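Local coordinates for protein putative lipase/esterase (Lactobacillus plantarum WCFS1, PDB 3BXP) that probably hydrolyses carboxylic esters as an alpha/beta-hydrolase of the lipase/esterase type, its natural substrate not being established, at residues L153-F164 with D202-Y213; H227-L238 with A256-L264. All coordinates share one frame; numbering follows the deposited sequence.

Interaction 1. Residues L153-F164 with D202-Y213. With PGR (R-1,2-propanediol), chain K.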
# COMPACT_ATOMS: atom_id res chain seq x y z
N LEU B 153 -2.48 -4.31 10.92
CA LEU B 153 -3.65 -4.97 10.36
C LEU B 153 -3.30 -5.77 9.15
O LEU B 153 -2.73 -5.24 8.19
CB LEU B 153 -4.77 -3.96 9.99
CG LEU B 153 -5.32 -3.07 11.11
CD1 LEU B 153 -6.28 -2.03 10.52
CD2 LEU B 153 -6.05 -3.97 12.13
N GLY B 154 -3.60 -7.07 9.19
CA GLY B 154 -3.45 -7.93 7.99
C GLY B 154 -4.80 -8.40 7.49
O GLY B 154 -5.61 -8.93 8.27
N TYR B 155 -5.03 -8.20 6.21
CA TYR B 155 -6.30 -8.50 5.59
C TYR B 155 -7.48 -8.25 6.57
O TYR B 155 -8.31 -9.13 6.76
CB TYR B 155 -6.33 -9.95 5.06
CG TYR B 155 -5.70 -11.01 5.94
CD1 TYR B 155 -4.34 -11.14 6.02
CD2 TYR B 155 -6.47 -11.89 6.65
CE1 TYR B 155 -3.75 -12.14 6.79
CE2 TYR B 155 -5.90 -12.89 7.45
CZ TYR B 155 -4.56 -13.00 7.52
OH TYR B 155 -3.98 -13.99 8.27
N PRO B 156 -7.61 -7.02 7.10
CA PRO B 156 -8.61 -6.85 8.13
C PRO B 156 -10.00 -6.71 7.59
O PRO B 156 -10.19 -6.11 6.54
CB PRO B 156 -8.25 -5.51 8.71
CG PRO B 156 -7.68 -4.76 7.55
CD PRO B 156 -6.84 -5.77 6.88
N VAL B 157 -10.96 -7.27 8.31
CA VAL B 157 -12.35 -6.84 8.16
C VAL B 157 -12.47 -5.47 8.79
O VAL B 157 -12.02 -5.25 9.93
CB VAL B 157 -13.33 -7.83 8.78
CG1 VAL B 157 -14.77 -7.28 8.78
CG2 VAL B 157 -13.23 -9.24 8.11
N ILE B 158 -13.08 -4.52 8.08
CA ILE B 158 -13.12 -3.14 8.53
C ILE B 158 -14.55 -2.63 8.56
O ILE B 158 -14.94 -1.89 9.48
CB ILE B 158 -12.28 -2.24 7.59
CG1 ILE B 158 -10.78 -2.57 7.75
CG2 ILE B 158 -12.58 -0.74 7.77
CD1 ILE B 158 -10.18 -2.30 9.24
N ASP B 159 -15.29 -2.97 7.52
CA ASP B 159 -16.69 -2.46 7.37
C ASP B 159 -17.63 -3.62 7.11
O ASP B 159 -17.53 -4.33 6.08
CB ASP B 159 -16.71 -1.38 6.29
CG ASP B 159 -18.08 -0.75 6.07
OD1 ASP B 159 -19.11 -1.31 6.50
OD2 ASP B 159 -18.11 0.32 5.39
N LEU B 160 -18.50 -3.86 8.10
CA LEU B 160 -19.39 -5.02 8.10
C LEU B 160 -20.50 -4.92 7.08
O LEU B 160 -21.32 -5.83 6.97
CB LEU B 160 -19.97 -5.28 9.52
CG LEU B 160 -18.95 -5.55 10.62
CD1 LEU B 160 -19.68 -5.87 11.95
CD2 LEU B 160 -18.03 -6.69 10.24
N THR B 161 -20.50 -3.82 6.32
CA THR B 161 -21.42 -3.65 5.21
C THR B 161 -20.73 -3.83 3.86
O THR B 161 -21.37 -3.78 2.83
CB THR B 161 -22.08 -2.27 5.19
OG1 THR B 161 -21.11 -1.27 4.81
CG2 THR B 161 -22.74 -1.91 6.57
N ALA B 162 -19.43 -4.08 3.87
CA ALA B 162 -18.61 -4.06 2.64
C ALA B 162 -18.41 -5.43 1.95
O ALA B 162 -17.54 -5.60 1.09
CB ALA B 162 -17.25 -3.39 2.93
N GLY B 163 -19.21 -6.43 2.32
CA GLY B 163 -19.14 -7.73 1.65
C GLY B 163 -18.95 -8.92 2.57
O GLY B 163 -19.35 -10.04 2.23
N PHE B 164 -18.28 -8.70 3.69
CA PHE B 164 -18.23 -9.70 4.75
C PHE B 164 -18.73 -9.08 6.02
O PHE B 164 -18.16 -8.07 6.45
CB PHE B 164 -16.82 -10.24 5.03
CG PHE B 164 -16.82 -11.22 6.16
CD1 PHE B 164 -17.02 -12.56 5.92
CD2 PHE B 164 -16.73 -10.78 7.49
CE1 PHE B 164 -17.09 -13.47 6.97
CE2 PHE B 164 -16.81 -11.68 8.54
CZ PHE B 164 -16.99 -13.01 8.28
N ASP B 202 -7.18 -11.18 -2.67
CA ASP B 202 -7.94 -11.76 -1.53
C ASP B 202 -9.41 -12.06 -1.85
O ASP B 202 -10.21 -11.19 -2.17
CB ASP B 202 -7.85 -10.80 -0.32
CG ASP B 202 -8.06 -11.50 1.02
OD1 ASP B 202 -8.86 -12.45 1.04
OD2 ASP B 202 -7.48 -11.07 2.06
N GLU B 203 -9.77 -13.33 -1.72
CA GLU B 203 -11.11 -13.75 -2.10
C GLU B 203 -11.93 -14.08 -0.84
O GLU B 203 -13.08 -14.51 -0.94
CB GLU B 203 -11.02 -14.96 -3.04
N SER B 204 -11.32 -13.86 0.32
CA SER B 204 -11.95 -14.15 1.63
C SER B 204 -12.42 -12.87 2.31
O SER B 204 -13.53 -12.77 2.78
CB SER B 204 -10.92 -14.77 2.57
OG SER B 204 -10.57 -16.09 2.16
N VAL B 205 -11.52 -11.91 2.37
CA VAL B 205 -11.79 -10.57 2.91
C VAL B 205 -11.67 -9.58 1.76
O VAL B 205 -10.58 -9.38 1.18
CB VAL B 205 -10.76 -10.15 4.04
CG1 VAL B 205 -11.06 -8.73 4.61
CG2 VAL B 205 -10.73 -11.13 5.17
N PRO B 206 -12.77 -8.96 1.40
CA PRO B 206 -12.74 -7.98 0.29
C PRO B 206 -11.72 -6.86 0.54
O PRO B 206 -11.74 -6.26 1.63
CB PRO B 206 -14.16 -7.39 0.29
CG PRO B 206 -15.03 -8.46 0.97
CD PRO B 206 -14.12 -9.11 1.98
N PRO B 207 -10.84 -6.57 -0.43
CA PRO B 207 -9.80 -5.58 -0.21
C PRO B 207 -10.31 -4.16 0.02
O PRO B 207 -9.59 -3.34 0.59
CB PRO B 207 -8.94 -5.67 -1.48
CG PRO B 207 -9.12 -6.98 -1.95
CD PRO B 207 -10.56 -7.33 -1.66
N ILE B 208 -11.56 -3.91 -0.35
CA ILE B 208 -12.13 -2.60 -0.11
C ILE B 208 -12.09 -2.25 1.37
O ILE B 208 -12.14 -1.08 1.77
CB ILE B 208 -13.59 -2.53 -0.62
CG1 ILE B 208 -14.05 -1.09 -0.74
CG2 ILE B 208 -14.47 -3.37 0.22
CD1 ILE B 208 -13.31 -0.21 -1.78
N ASN B 209 -12.03 -3.26 2.22
CA ASN B 209 -11.97 -3.04 3.65
C ASN B 209 -10.71 -2.25 4.03
O ASN B 209 -10.75 -1.27 4.75
CB ASN B 209 -11.98 -4.38 4.40
CG ASN B 209 -13.39 -4.96 4.55
OD1 ASN B 209 -14.15 -4.53 5.38
ND2 ASN B 209 -13.68 -6.03 3.78
N SER B 210 -9.55 -2.74 3.59
CA SER B 210 -8.33 -2.04 3.98
C SER B 210 -8.26 -0.65 3.33
O SER B 210 -7.74 0.29 3.92
CB SER B 210 -7.07 -2.89 3.71
OG SER B 210 -6.98 -3.27 2.34
N LEU B 211 -8.74 -0.55 2.09
CA LEU B 211 -8.74 0.74 1.37
C LEU B 211 -9.56 1.75 2.18
O LEU B 211 -9.21 2.90 2.30
CB LEU B 211 -9.37 0.57 -0.02
CG LEU B 211 -8.49 -0.17 -1.02
CD1 LEU B 211 -9.32 -0.66 -2.21
CD2 LEU B 211 -7.31 0.74 -1.53
N LYS B 212 -10.66 1.29 2.73
CA LYS B 212 -11.55 2.17 3.52
C LYS B 212 -10.84 2.67 4.80
O LYS B 212 -10.87 3.86 5.11
CB LYS B 212 -12.84 1.44 3.89
CG LYS B 212 -13.81 1.28 2.78
CD LYS B 212 -14.91 0.26 3.11
CE LYS B 212 -16.12 0.33 2.21
NZ LYS B 212 -17.16 1.33 2.76
N TYR B 213 -10.18 1.79 5.54
CA TYR B 213 -9.50 2.21 6.78
C TYR B 213 -8.32 3.16 6.43
O TYR B 213 -8.09 4.20 7.06
CB TYR B 213 -8.98 0.98 7.54
CG TYR B 213 -8.56 1.32 8.92
CD1 TYR B 213 -9.47 1.77 9.84
CD2 TYR B 213 -7.23 1.21 9.33
CE1 TYR B 213 -9.10 2.12 11.14
CE2 TYR B 213 -6.85 1.57 10.62
CZ TYR B 213 -7.78 2.01 11.52
OH TYR B 213 -7.38 2.37 12.82
C1 PGR K . -12.02 -4.55 -3.69
C2 PGR K . -12.65 -3.66 -4.77
C3 PGR K . -13.31 -4.51 -5.87
O1 PGR K . -12.94 -5.15 -2.73
O2 PGR K . -13.63 -2.70 -4.32
O HOH W 1 -16.45 -6.72 5.00
O HOH W 2 -19.55 -0.92 2.50
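The loop that leaves strand 150-154 comes closest to helix 208-219 where the CA atoms of I158 and N209 lie 5.0 Å apart, and a type I turn from D159 to A162 follows. The amide of N209 ties this loop down. N209 OD1 accepts two successive backbone N-H groups: D159 N at 2.9 Å, nearly straight (173°) and almost in line with the carbonyl bond, and I158 N at 2.9 Å from above the carbonyl plane. ND2 of the same amide donates to P206 O, on a lone pair, which fixes the flip of the group. I158 lays CG1 against N209 O and CD1 against Y213 CB, while L153 CD1 packs on Y213 CD2 at 3.6 Å. At the turn, K212 NZ, brought round by a bend at chi4 (-89°), forms a salt bridge with D159 OD2 at 3.0 Å. D159 OD1 accepts from T161 N, an Asx turn, and also from T161 OG1. V205 CG1 sits 3.4 Å from P156 O, a buried carbonyl without a polar partner. S210 OG bonds to Q198 of strand 194-199 and to Y226 of strand 224-229, and Y213 OH to N127 of helix 118-129, which L153 and I158 also touch.

Interaction 2. Residues H227-L238 with A256-L264. With PGR (R-1,2-propanediol), chain D.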
# COMPACT_ATOMS: atom_id res chain seq x y z
N HIS B 227 0.38 -1.70 2.45
CA HIS B 227 0.96 -2.57 1.43
C HIS B 227 -0.04 -3.52 0.93
O HIS B 227 -0.40 -4.47 1.61
CB HIS B 227 2.19 -3.31 1.99
CG HIS B 227 3.28 -2.39 2.41
ND1 HIS B 227 4.21 -1.88 1.53
CD2 HIS B 227 3.55 -1.83 3.61
CE1 HIS B 227 5.03 -1.07 2.19
NE2 HIS B 227 4.65 -1.02 3.44
N LEU B 228 -0.49 -3.25 -0.30
CA LEU B 228 -1.36 -4.16 -1.02
C LEU B 228 -0.56 -4.96 -2.06
O LEU B 228 -0.15 -4.45 -3.10
CB LEU B 228 -2.48 -3.35 -1.68
CG LEU B 228 -3.60 -4.14 -2.34
CD1 LEU B 228 -4.47 -4.79 -1.26
CD2 LEU B 228 -4.39 -3.15 -3.17
N PHE B 229 -0.25 -6.20 -1.71
CA PHE B 229 0.66 -7.00 -2.51
C PHE B 229 -0.04 -7.48 -3.75
O PHE B 229 -1.23 -7.81 -3.72
CB PHE B 229 1.19 -8.22 -1.71
CG PHE B 229 2.03 -7.85 -0.55
CD1 PHE B 229 3.38 -7.60 -0.72
CD2 PHE B 229 1.49 -7.72 0.72
CE1 PHE B 229 4.14 -7.24 0.34
CE2 PHE B 229 2.31 -7.36 1.80
CZ PHE B 229 3.60 -7.10 1.58
N GLY B 230 0.71 -7.50 -4.84
CA GLY B 230 0.17 -7.88 -6.14
C GLY B 230 -0.30 -9.32 -6.18
O GLY B 230 -1.40 -9.62 -6.68
N SER B 231 0.56 -10.18 -5.65
CA SER B 231 0.36 -11.64 -5.69
C SER B 231 -0.14 -12.19 -4.34
O SER B 231 0.24 -11.73 -3.28
CB SER B 231 1.68 -12.33 -6.03
OG SER B 231 1.50 -13.72 -5.89
N GLY B 232 -0.98 -13.23 -4.42
CA GLY B 232 -1.56 -13.85 -3.23
C GLY B 232 -0.50 -14.58 -2.42
O GLY B 232 -0.70 -14.89 -1.23
N ILE B 233 0.63 -14.88 -3.06
CA ILE B 233 1.66 -15.65 -2.36
C ILE B 233 2.17 -14.91 -1.15
O ILE B 233 2.70 -15.52 -0.21
CB ILE B 233 2.85 -16.06 -3.25
CG1 ILE B 233 3.57 -14.84 -3.82
CG2 ILE B 233 2.41 -17.07 -4.34
CD1 ILE B 233 4.97 -14.73 -3.29
N HIS B 234 2.02 -13.59 -1.14
CA HIS B 234 2.62 -12.79 -0.04
C HIS B 234 1.76 -12.78 1.19
O HIS B 234 2.15 -12.22 2.20
CB HIS B 234 2.94 -11.37 -0.47
CG HIS B 234 3.74 -11.33 -1.71
ND1 HIS B 234 5.06 -11.71 -1.73
CD2 HIS B 234 3.40 -11.05 -2.99
CE1 HIS B 234 5.51 -11.63 -2.97
NE2 HIS B 234 4.52 -11.24 -3.75
N GLY B 235 0.59 -13.43 1.08
CA GLY B 235 -0.41 -13.48 2.15
C GLY B 235 -0.53 -14.86 2.78
O GLY B 235 -1.26 -15.05 3.78
N LEU B 236 0.22 -15.81 2.23
CA LEU B 236 0.29 -17.19 2.75
C LEU B 236 0.96 -17.28 4.14
O LEU B 236 1.74 -16.40 4.54
CB LEU B 236 1.00 -18.09 1.74
CG LEU B 236 0.34 -18.29 0.36
CD1 LEU B 236 1.10 -19.33 -0.40
CD2 LEU B 236 -1.13 -18.66 0.43
N ALA B 237 0.62 -18.34 4.89
CA ALA B 237 1.13 -18.51 6.25
C ALA B 237 2.63 -18.53 6.18
O ALA B 237 3.21 -19.06 5.23
CB ALA B 237 0.60 -19.84 6.89
N LEU B 238 3.28 -17.94 7.17
CA LEU B 238 4.75 -17.88 7.18
C LEU B 238 5.31 -19.25 7.50
O LEU B 238 4.67 -20.05 8.21
CB LEU B 238 5.28 -16.88 8.21
CG LEU B 238 4.85 -15.41 8.12
CD1 LEU B 238 5.39 -14.65 9.35
CD2 LEU B 238 5.32 -14.75 6.82
N ALA B 256 12.76 -14.67 2.75
CA ALA B 256 11.69 -14.67 3.75
C ALA B 256 10.51 -13.84 3.24
O ALA B 256 10.68 -12.99 2.35
CB ALA B 256 12.22 -14.11 5.07
N ALA B 257 9.33 -14.14 3.75
CA ALA B 257 8.13 -13.37 3.45
C ALA B 257 8.42 -11.88 3.58
O ALA B 257 9.20 -11.45 4.47
CB ALA B 257 6.95 -13.79 4.35
N ILE B 258 7.81 -11.10 2.68
CA ILE B 258 8.07 -9.67 2.63
C ILE B 258 7.39 -8.93 3.80
O ILE B 258 7.95 -8.03 4.38
CB ILE B 258 7.60 -9.04 1.27
CG1 ILE B 258 8.39 -9.60 0.09
CG2 ILE B 258 7.77 -7.55 1.28
CD1 ILE B 258 7.69 -9.30 -1.29
N TRP B 259 6.15 -9.27 4.14
CA TRP B 259 5.37 -8.35 4.94
C TRP B 259 5.92 -8.18 6.37
O TRP B 259 5.93 -7.08 6.88
CB TRP B 259 3.85 -8.67 4.88
CG TRP B 259 3.34 -9.62 5.87
CD1 TRP B 259 3.01 -10.94 5.66
CD2 TRP B 259 3.08 -9.36 7.26
NE1 TRP B 259 2.57 -11.50 6.85
CE2 TRP B 259 2.58 -10.55 7.83
CE3 TRP B 259 3.19 -8.23 8.06
CZ2 TRP B 259 2.23 -10.63 9.16
CZ3 TRP B 259 2.80 -8.31 9.39
CH2 TRP B 259 2.36 -9.51 9.92
N PRO B 260 6.43 -9.26 7.00
CA PRO B 260 6.94 -9.10 8.35
C PRO B 260 8.16 -8.22 8.37
O PRO B 260 8.33 -7.45 9.30
CB PRO B 260 7.30 -10.53 8.74
CG PRO B 260 6.38 -11.33 8.03
CD PRO B 260 6.32 -10.68 6.68
N GLN B 261 8.94 -8.28 7.29
CA GLN B 261 10.17 -7.48 7.17
C GLN B 261 9.81 -6.00 7.11
O GLN B 261 10.41 -5.14 7.78
CB GLN B 261 10.94 -7.89 5.93
CG GLN B 261 11.41 -9.33 5.90
CD GLN B 261 12.32 -9.58 4.72
OE1 GLN B 261 13.37 -8.95 4.60
NE2 GLN B 261 11.90 -10.47 3.80
N LEU B 262 8.75 -5.70 6.37
CA LEU B 262 8.25 -4.34 6.26
C LEU B 262 7.66 -3.84 7.56
O LEU B 262 7.86 -2.68 7.95
CB LEU B 262 7.24 -4.22 5.14
CG LEU B 262 7.67 -4.47 3.70
CD1 LEU B 262 6.44 -4.49 2.77
CD2 LEU B 262 8.69 -3.48 3.17
N ALA B 263 6.89 -4.71 8.22
CA ALA B 263 6.26 -4.32 9.48
C ALA B 263 7.26 -4.05 10.53
O ALA B 263 7.13 -3.11 11.27
CB ALA B 263 5.25 -5.45 9.91
N LEU B 264 8.30 -4.90 10.62
CA LEU B 264 9.33 -4.69 11.63
C LEU B 264 10.06 -3.38 11.41
O LEU B 264 10.26 -2.60 12.36
CB LEU B 264 10.30 -5.86 11.61
CG LEU B 264 9.58 -7.10 12.19
CD1 LEU B 264 10.34 -8.36 11.97
CD2 LEU B 264 9.27 -6.96 13.73
C1 PGR D . 4.63 -8.18 -5.64
C2 PGR D . 4.67 -7.16 -4.48
C3 PGR D . 5.86 -6.25 -4.59
O1 PGR D . 3.27 -8.57 -5.87
O2 PGR D . 3.47 -6.37 -4.37
O HOH W 3 4.56 -11.20 2.47
O HOH W 4 6.30 -12.44 0.66
O HOH W 5 1.30 -14.36 7.06
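F229 projects from the end of strand 224-229 into the start of helix 258-269, its ring CZ 3.7 Å from W259 CB. I258 CG2 meets the ring at its edge, 3.8 Å from F229 CE1, and L262 CD1 approaches F229 CZ obliquely. With CG anti to the carbonyl carbon (chi1 -65°), the phenyl reaches across to the helix. Replacing F229 by an alanine would probably open a gap between the strand end and I258 CG2, W259 CB and L262 CD1. W259 holds CG between its backbone N and carbonyl carbon (chi1 88°), its ring stacked on W197. The same L262 CD1 lies over one face of the H227 imidazole in a CH-pi contact, 3.7 Å from the ring centroid; H227 ND1 bonds to H227 of the second subunit. Further along, I258 CD1 touches H234 ND1 at 3.6 Å, and H234 NE2 bonds to E269 of the second subunit. No direct hydrogen bond joins the two segments. Waters bridge them instead, one from H234 O to W259 N, another between H234 ND1 and I258 N, and a third from L236 O to W259 NE1. L238 CD1 slides alongside P260 CG at 3.7 Å. A propanediol, probably from the crystallisation liquor, accepts from G230 N and S231 N. The short strand and helix segments run nearly antiparallel (170°), 10.9 Å apart, as is characteristic of a C-terminal helix packed on the last strand of an alpha/beta-hydrolase sheet.

Interactions 1 and 2 follow one another along the chain, the first closing before the second opens, and helix 208-219 leads directly into strand 224-229. Their centres lie about 17 Å apart, and their nearest atoms about 5 Å, without touching. Both reach the same mixed sheet: interaction 1 starts from strand 150-154, and interaction 2 from strand 224-229 at its edge, with strand 194-199 between them. Together they fasten two helices, 208-219 and 258-269, to that end of the sheet. Both also meet the second subunit, where H227 and L228 carry the sheet across the interface by antiparallel pairing, so this end of the sheet lies at the interface of the two-chain assembly.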